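PDB 4P0D: trypsin-resistant surface T6 protein, which forms the backbone of the surface pilus of serotype M6 Streptococcus pyogenes, its subunits probably being joined covalently by a sortase. Local coordinates for residues Gly234-Ser246 / Gly291-Lys303. The protein carries 1 engineered substitution. Sequence-based numbering, arbitrary orientation.
Sequences GIAKEVNNGFNLS and GNTYDNLDKKPDK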
loop_
_atom_site.group_PDB
_atom_site.type_symbol
_atom_site.label_atom_id
_atom_site.label_comp_id
_atom_site.label_asym_id
_atom_site.label_seq_id
_atom_site.Cartn_x
_atom_site.Cartn_y
_atom_site.Cartn_z
ATOM N N GLY A 234 -15.913 -10.804 0.116
ATOM C CA GLY A 234 -14.581 -10.988 0.628
ATOM C C GLY A 234 -14.585 -11.201 2.129
ATOM O O GLY A 234 -15.640 -11.283 2.752
ATOM N N ILE A 235 -13.390 -11.290 2.692
ATOM C CA ILE A 235 -13.196 -11.469 4.130
ATOM C C ILE A 235 -11.950 -10.686 4.520
ATOM O O ILE A 235 -10.914 -10.750 3.837
ATOM C CB ILE A 235 -12.984 -12.941 4.519
ATOM C CG1 ILE A 235 -14.110 -13.831 3.983
ATOM C CG2 ILE A 235 -12.926 -13.101 6.030
ATOM C CD1 ILE A 235 -13.914 -15.281 4.353
ATOM N N ALA A 236 -12.071 -9.955 5.623
ATOM C CA ALA A 236 -11.030 -9.115 6.145
ATOM C C ALA A 236 -10.574 -9.622 7.493
ATOM O O ALA A 236 -11.388 -10.180 8.261
ATOM C CB ALA A 236 -11.559 -7.702 6.294
ATOM N N LYS A 237 -9.297 -9.382 7.794
ATOM C CA LYS A 237 -8.710 -9.718 9.089
ATOM C C LYS A 237 -7.647 -8.704 9.487
ATOM O O LYS A 237 -6.858 -8.250 8.651
ATOM C CB LYS A 237 -8.091 -11.110 9.037
ATOM C CG LYS A 237 -7.628 -11.696 10.363
ATOM C CD LYS A 237 -6.814 -12.968 10.090
ATOM C CE LYS A 237 -6.722 -13.829 11.326
ATOM N NZ LYS A 237 -6.013 -13.106 12.413
ATOM N N GLU A 238 -7.641 -8.361 10.773
ATOM C CA GLU A 238 -6.645 -7.486 11.347
ATOM C C GLU A 238 -5.364 -8.271 11.586
ATOM O O GLU A 238 -5.378 -9.291 12.280
ATOM C CB GLU A 238 -7.142 -6.902 12.668
ATOM C CG GLU A 238 -6.230 -5.831 13.252
ATOM C CD GLU A 238 -6.761 -5.209 14.543
ATOM O OE1 GLU A 238 -7.821 -5.647 15.023
ATOM O OE2 GLU A 238 -6.128 -4.264 15.053
ATOM N N VAL A 239 -4.261 -7.789 11.027
ATOM C CA VAL A 239 -2.967 -8.445 11.162
ATOM C C VAL A 239 -1.903 -7.379 11.367
ATOM O O VAL A 239 -1.769 -6.472 10.553
ATOM C CB VAL A 239 -2.612 -9.269 9.900
ATOM C CG1 VAL A 239 -1.263 -9.964 10.065
ATOM C CG2 VAL A 239 -3.703 -10.287 9.622
ATOM N N ASN A 240 -1.145 -7.525 12.451
ATOM C CA ASN A 240 -0.174 -6.522 12.905
ATOM C C ASN A 240 -0.824 -5.118 12.964
ATOM O O ASN A 240 -1.884 -4.977 13.558
ATOM C CB ASN A 240 1.092 -6.589 12.047
ATOM C CG ASN A 240 1.783 -7.940 12.152
ATOM O OD1 ASN A 240 2.115 -8.397 13.248
ATOM N ND2 ASN A 240 1.994 -8.590 11.015
ATOM N N ASN A 241 -0.224 -4.112 12.346
ATOM C CA ASN A 241 -0.765 -2.753 12.387
ATOM C C ASN A 241 -1.454 -2.468 11.059
ATOM O O ASN A 241 -1.137 -1.492 10.367
ATOM C CB ASN A 241 0.380 -1.773 12.638
ATOM C CG ASN A 241 -0.092 -0.391 13.047
ATOM O OD1 ASN A 241 -1.170 -0.214 13.583
ATOM N ND2 ASN A 241 0.748 0.589 12.812
ATOM N N GLY A 242 -2.370 -3.364 10.676
ATOM C CA GLY A 242 -2.994 -3.296 9.361
ATOM C C GLY A 242 -3.979 -4.438 9.165
ATOM O O GLY A 242 -4.593 -4.911 10.127
ATOM N N PHE A 243 -4.114 -4.881 7.920
ATOM C CA PHE A 243 -5.106 -5.865 7.551
ATOM C C PHE A 243 -4.724 -6.637 6.297
ATOM O O PHE A 243 -3.916 -6.177 5.477
ATOM C CB PHE A 243 -6.453 -5.189 7.300
ATOM C CG PHE A 243 -6.487 -4.339 6.060
ATOM C CD1 PHE A 243 -6.067 -3.006 6.100
ATOM C CD2 PHE A 243 -6.923 -4.869 4.842
ATOM C CE1 PHE A 243 -6.085 -2.227 4.957
ATOM C CE2 PHE A 243 -6.942 -4.084 3.703
ATOM C CZ PHE A 243 -6.517 -2.765 3.756
ATOM N N ASN A 244 -5.353 -7.799 6.162
ATOM C CA ASN A 244 -5.438 -8.523 4.902
ATOM C C ASN A 244 -6.908 -8.644 4.539
ATOM O O ASN A 244 -7.758 -8.808 5.416
ATOM C CB ASN A 244 -4.800 -9.903 4.998
ATOM C CG ASN A 244 -3.303 -9.839 5.255
ATOM O OD1 ASN A 244 -2.609 -9.048 4.653
ATOM N ND2 ASN A 244 -2.819 -10.653 6.172
ATOM N N LEU A 245 -7.203 -8.505 3.256
ATOM C CA LEU A 245 -8.563 -8.607 2.754
ATOM C C LEU A 245 -8.522 -9.394 1.432
ATOM O O LEU A 245 -7.969 -8.935 0.428
ATOM C CB LEU A 245 -9.191 -7.221 2.572
ATOM C CG LEU A 245 -10.716 -7.137 2.697
ATOM C CD1 LEU A 245 -11.217 -5.719 2.505
ATOM C CD2 LEU A 245 -11.384 -8.068 1.715
ATOM N N SER A 246 -9.094 -10.590 1.452
ATOM C CA SER A 246 -9.127 -11.436 0.274
ATOM C C SER A 246 -10.514 -11.336 -0.312
ATOM O O SER A 246 -11.494 -11.628 0.377
ATOM C CB SER A 246 -8.790 -12.896 0.631
ATOM O OG SER A 246 -8.851 -13.729 -0.519
ATOM N N GLY A 291 -1.715 -23.499 -10.052
ATOM C CA GLY A 291 -1.927 -23.371 -8.620
ATOM C C GLY A 291 -3.392 -23.217 -8.229
ATOM O O GLY A 291 -4.287 -23.799 -8.849
ATOM N N ASN A 292 -3.612 -22.432 -7.175
ATOM C CA ASN A 292 -4.895 -22.267 -6.524
ATOM C C ASN A 292 -5.041 -20.826 -6.066
ATOM O O ASN A 292 -4.060 -20.183 -5.723
ATOM C CB ASN A 292 -4.964 -23.127 -5.257
ATOM C CG ASN A 292 -4.635 -24.572 -5.518
ATOM O OD1 ASN A 292 -5.478 -25.320 -6.022
ATOM N ND2 ASN A 292 -3.397 -24.978 -5.191
ATOM N N THR A 293 -6.268 -20.350 -6.018
ATOM C CA THR A 293 -6.591 -19.073 -5.404
ATOM C C THR A 293 -6.074 -18.994 -3.971
ATOM O O THR A 293 -6.320 -19.888 -3.160
ATOM C CB THR A 293 -8.115 -18.887 -5.423
ATOM O OG1 THR A 293 -8.568 -18.927 -6.780
ATOM C CG2 THR A 293 -8.551 -17.557 -4.767
ATOM N N TYR A 294 -5.325 -17.942 -3.666
ATOM C CA TYR A 294 -4.832 -17.728 -2.313
ATOM C C TYR A 294 -5.788 -16.852 -1.515
ATOM O O TYR A 294 -6.146 -15.734 -1.941
ATOM C CB TYR A 294 -3.488 -17.042 -2.355
ATOM C CG TYR A 294 -2.785 -16.974 -1.045
ATOM C CD1 TYR A 294 -2.979 -15.910 -0.184
ATOM C CD2 TYR A 294 -1.898 -17.979 -0.662
ATOM C CE1 TYR A 294 -2.321 -15.846 1.032
ATOM C CE2 TYR A 294 -1.235 -17.922 0.551
ATOM C CZ TYR A 294 -1.439 -16.843 1.386
ATOM O OH TYR A 294 -0.793 -16.761 2.587
ATOM N N ASP A 295 -6.185 -17.343 -0.345
ATOM C CA ASP A 295 -7.078 -16.570 0.516
ATOM C C ASP A 295 -6.782 -16.730 1.997
ATOM O O ASP A 295 -7.649 -16.447 2.823
ATOM C CB ASP A 295 -8.520 -16.986 0.231
ATOM C CG ASP A 295 -8.775 -18.455 0.542
ATOM O OD1 ASP A 295 -7.926 -19.084 1.234
ATOM O OD2 ASP A 295 -9.829 -18.962 0.096
ATOM N N ASN A 296 -5.580 -17.188 2.353
ATOM C CA ASN A 296 -5.217 -17.279 3.748
ATOM C C ASN A 296 -5.059 -15.852 4.292
ATOM O O ASN A 296 -4.224 -15.115 3.808
ATOM C CB ASN A 296 -3.900 -18.041 3.889
ATOM C CG ASN A 296 -3.477 -18.227 5.332
ATOM O OD1 ASN A 296 -3.378 -17.261 6.106
ATOM N ND2 ASN A 296 -3.174 -19.458 5.691
ATOM N N LEU A 297 -5.860 -15.470 5.282
ATOM C CA LEU A 297 -5.837 -14.096 5.794
ATOM C C LEU A 297 -4.839 -13.860 6.914
ATOM O O LEU A 297 -4.609 -12.722 7.287
ATOM C CB LEU A 297 -7.214 -13.709 6.293
ATOM C CG LEU A 297 -8.299 -13.650 5.235
ATOM C CD1 LEU A 297 -9.562 -13.174 5.918
ATOM C CD2 LEU A 297 -7.886 -12.716 4.110
ATOM N N ASP A 298 -4.233 -14.917 7.451
ATOM C CA ASP A 298 -3.205 -14.750 8.470
ATOM C C ASP A 298 -1.948 -14.131 7.895
ATOM O O ASP A 298 -1.217 -13.463 8.601
ATOM C CB ASP A 298 -2.814 -16.085 9.117
ATOM C CG ASP A 298 -3.958 -16.721 9.849
ATOM O OD1 ASP A 298 -4.773 -15.961 10.402
ATOM O OD2 ASP A 298 -4.059 -17.964 9.837
ATOM N N LYS A 299 -1.692 -14.367 6.619
ATOM C CA LYS A 299 -0.407 -14.066 6.059
ATOM C C LYS A 299 -0.555 -13.884 4.571
ATOM O O LYS A 299 -1.069 -14.768 3.864
ATOM C CB LYS A 299 0.551 -15.226 6.327
ATOM C CG LYS A 299 1.985 -14.989 5.865
ATOM C CD LYS A 299 2.726 -16.315 5.706
ATOM C CE LYS A 299 4.012 -16.162 4.907
ATOM N NZ LYS A 299 4.905 -15.126 5.500
ATOM N N LYS A 300 -0.091 -12.740 4.094
ATOM C CA LYS A 300 -0.150 -12.454 2.677
ATOM C C LYS A 300 0.717 -13.451 1.903
ATOM O O LYS A 300 1.659 -14.013 2.441
ATOM C CB LYS A 300 0.230 -11.007 2.404
ATOM C CG LYS A 300 1.661 -10.667 2.711
ATOM C CD LYS A 300 1.782 -9.177 2.958
ATOM C CE LYS A 300 3.208 -8.804 3.323
ATOM N NZ LYS A 300 3.350 -7.324 3.409
ATOM N N PRO A 301 0.365 -13.707 0.645
ATOM C CA PRO A 301 1.078 -14.730 -0.107
ATOM C C PRO A 301 2.495 -14.308 -0.508
ATOM O O PRO A 301 2.791 -13.107 -0.579
ATOM C CB PRO A 301 0.214 -14.889 -1.358
ATOM C CG PRO A 301 -0.396 -13.554 -1.551
ATOM C CD PRO A 301 -0.653 -13.027 -0.174
ATOM N N ASP A 302 3.348 -15.293 -0.780
ATOM C CA ASP A 302 4.662 -15.043 -1.382
ATOM C C ASP A 302 4.510 -14.842 -2.890
ATOM O O ASP A 302 3.557 -15.351 -3.493
ATOM C CB ASP A 302 5.600 -16.208 -1.096
ATOM C CG ASP A 302 5.792 -16.438 0.377
ATOM O OD1 ASP A 302 6.037 -15.454 1.109
ATOM O OD2 ASP A 302 5.671 -17.599 0.811
ATOM N N LYS A 303 5.448 -14.108 -3.493
ATOM C CA LYS A 303 5.348 -13.714 -4.908
ATOM C C LYS A 303 6.164 -14.589 -5.864
ATOM O O LYS A 303 7.074 -15.287 -5.436
ATOM C CB LYS A 303 5.742 -12.247 -5.059
ATOM C CG LYS A 303 4.702 -11.310 -4.459
ATOM C CD LYS A 303 5.103 -9.850 -4.589
ATOM C CE LYS A 303 6.154 -9.460 -3.567
ATOM N NZ LYS A 303 6.499 -8.012 -3.657
HETATM O O HOH W 1 -3.432 -13.813 12.105
HETATM O O HOH W 2 0.259 -10.588 6.467
HETATM O O HOH W 3 -7.846 -14.101 -3.074
#
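In the middle Ig-like domain of the pilin, the loop between strands 276-285 and 307-316 folds over the outer face of a β-hairpin, strands 231-238 and 242-247, and Leu297 sits against Ile235, Lys237 and Ser246. Its two methyls part over the hairpin: CD1 packs tightly on Ile235 CG2 at 3.4 Å, the side chains crossing at about a right angle, while CD2 lies 3.6 Å from Ser246 CB on the partner strand. With CG anti to its own carbonyl carbon (chi1 -65°), Leu297 reaches across both strands, and its CB rests alongside the aliphatic stem of Lys237.

The direct hydrogen bond across the contact runs from Asn244 ND2 to Leu297 O, 3.0 Å long and nearly straight (170° at the hydrogen). The acceptor lies in the amide plane of Asn244, but the nitrogen stands above the carbonyl plane of Leu297. Donation to a carbonyl sets which end of the amide is nitrogen, and Ser195 OG on strand 192-197 engages OD1. A water accepts from both Asn244 ND2 and Lys300 N.

Nearer the hairpin turn, Lys237 bends at its last torsion (chi4 -62°), and its ammonium group meets the Asp298 carboxylate mainly through a water. The direct salt bridge is long, NZ to OD1 3.7 Å; CE lies closest to OD1. Another water links Ser246 OG to Tyr294 O. Within the loop, Pro301 CB lies over the centre of one face of the Tyr294 ring.

One apolar anchor and one direct amide bond, surrounded by water bridges and a long charge pair, thus dock a hydrophilic loop on the sheet through a partly hydrated interface.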